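Local coordinates for uncharacterized protein C4B3.07 (Schizosaccharomyces pombe, PDB 3QTM) that is required for correct translation termination, directly inhibits Ofd1 and promotes stability of the hypoxic transcription factor domain Sre1N, at residues S43-T48 against L78-L83. Sequence-based numbering, arbitrary orientation.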
# COMPACT_ATOMS: atom_id res chain seq x y z
N SER A 43 5.43 -12.17 -20.03
CA SER A 43 5.70 -13.58 -20.38
C SER A 43 5.65 -14.48 -19.16
O SER A 43 5.03 -15.54 -19.18
CB SER A 43 7.08 -13.72 -21.05
OG SER A 43 7.12 -13.01 -22.28
N LEU A 44 6.31 -14.06 -18.09
CA LEU A 44 6.33 -14.88 -16.87
C LEU A 44 4.95 -15.03 -16.23
O LEU A 44 4.62 -16.09 -15.68
CB LEU A 44 7.34 -14.33 -15.86
CG LEU A 44 8.79 -14.43 -16.35
CD1 LEU A 44 9.77 -13.60 -15.52
CD2 LEU A 44 9.22 -15.88 -16.39
N VAL A 45 4.14 -13.97 -16.29
CA VAL A 45 2.81 -13.99 -15.71
C VAL A 45 1.89 -14.95 -16.47
O VAL A 45 1.23 -15.78 -15.87
CB VAL A 45 2.20 -12.56 -15.69
CG1 VAL A 45 0.70 -12.62 -15.55
CG2 VAL A 45 2.82 -11.76 -14.57
N PHE A 46 1.87 -14.82 -17.79
CA PHE A 46 1.09 -15.74 -18.61
C PHE A 46 1.60 -17.19 -18.44
O PHE A 46 0.81 -18.13 -18.50
CB PHE A 46 1.15 -15.33 -20.08
CG PHE A 46 0.14 -14.27 -20.46
CD1 PHE A 46 -1.19 -14.40 -20.09
CD2 PHE A 46 0.52 -13.17 -21.22
CE1 PHE A 46 -2.13 -13.44 -20.45
CE2 PHE A 46 -0.41 -12.20 -21.60
CZ PHE A 46 -1.74 -12.33 -21.21
N GLY A 47 2.91 -17.35 -18.27
CA GLY A 47 3.50 -18.66 -18.06
C GLY A 47 2.99 -19.24 -16.75
O GLY A 47 2.65 -20.43 -16.69
N THR A 48 2.91 -18.40 -15.72
CA THR A 48 2.34 -18.81 -14.43
C THR A 48 0.93 -19.34 -14.59
O THR A 48 0.57 -20.39 -14.04
CB THR A 48 2.31 -17.63 -13.45
OG1 THR A 48 3.61 -17.05 -13.40
CG2 THR A 48 1.89 -18.09 -12.04
N LEU A 78 -4.08 -11.07 -11.43
CA LEU A 78 -4.11 -9.67 -11.07
C LEU A 78 -3.02 -8.93 -11.82
O LEU A 78 -3.18 -7.77 -12.20
CB LEU A 78 -3.90 -9.50 -9.56
CG LEU A 78 -4.25 -8.10 -9.04
CD1 LEU A 78 -5.68 -7.78 -9.45
CD2 LEU A 78 -4.07 -8.00 -7.51
N ALA A 79 -1.89 -9.62 -12.03
CA ALA A 79 -0.73 -8.98 -12.61
C ALA A 79 -1.00 -8.70 -14.08
O ALA A 79 -0.48 -7.73 -14.63
CB ALA A 79 0.53 -9.85 -12.44
N VAL A 80 -1.83 -9.53 -14.70
CA VAL A 80 -2.21 -9.31 -16.09
C VAL A 80 -2.97 -8.00 -16.14
O VAL A 80 -2.73 -7.17 -17.02
CB VAL A 80 -3.06 -10.46 -16.69
CG1 VAL A 80 -3.63 -10.08 -18.07
CG2 VAL A 80 -2.24 -11.74 -16.79
N SER A 81 -3.86 -7.79 -15.17
CA SER A 81 -4.59 -6.53 -15.08
C SER A 81 -3.66 -5.33 -14.87
O SER A 81 -3.85 -4.30 -15.49
CB SER A 81 -5.70 -6.57 -14.01
OG SER A 81 -5.18 -6.51 -12.69
N GLU A 82 -2.65 -5.48 -14.03
CA GLU A 82 -1.71 -4.39 -13.74
C GLU A 82 -0.93 -4.00 -15.00
O GLU A 82 -0.63 -2.83 -15.23
CB GLU A 82 -0.73 -4.81 -12.65
CG GLU A 82 0.33 -3.75 -12.33
CD GLU A 82 1.31 -4.22 -11.25
OE1 GLU A 82 1.25 -5.40 -10.87
OE2 GLU A 82 2.14 -3.41 -10.79
N LEU A 83 -0.59 -4.99 -15.81
CA LEU A 83 0.25 -4.77 -16.96
C LEU A 83 -0.56 -4.88 -18.23
O LEU A 83 -0.01 -5.17 -19.30
CB LEU A 83 1.35 -5.83 -16.97
CG LEU A 83 2.12 -5.87 -15.65
CD1 LEU A 83 3.17 -6.99 -15.63
CD2 LEU A 83 2.76 -4.51 -15.40
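V45 holds CG1 anti to its backbone N (chi1 160°), and V80 keeps CG2 anti to its own carbonyl carbon, beside the backbone N; these settings bring the two methyls together between the helices. V45 CG1 and V80 CG2 lie 3.3 Å apart, a tight approach whose exact length is doubtful, the two isopropyl groups meeting at a slant. The other branch of V45 lies on the methyl of A79, CG2 to CB 3.7 Å, so the valine forks over two successive residues, one methyl to each. The CB of A79 points toward the facing helix, and V45 CA and A79 CA, 6.9 Å apart, are the nearest pair of CA atoms between the two segments. F46 reaches in from the flank. Its CB points neither at the partner helix nor away from it, but the ring end comes nearer and sets CE1 4.0 Å from V80 CG2, the same methyl that V45 touches. The two segments run nearly antiparallel, at 151°, with axes 9.7 Å apart at closest approach. They belong to helices 38-58 and 67-82, successive members of an all-helical array, consistent with the tetratricopeptide-repeat character of the protein, in which antiparallel helices pack side by side. V45, F46, A79 and V80 meet through apolar groups, and all but F46 are buried. Helix 15-34 packs against V45 through S29, and Y100 of helix 97-110 covers V80; the F46 ring also rests on R90 and L91. Within helix 38-58, L44 O takes the backbone N of T48 and also its hydroxyl, OG1 to O 2.7 Å, from opposite faces of the carbonyl plane. Beyond the apolar patch, the E82 carboxylate is shared between two arginines, with OE1 salt-bridged to R30 and OE2 to R186.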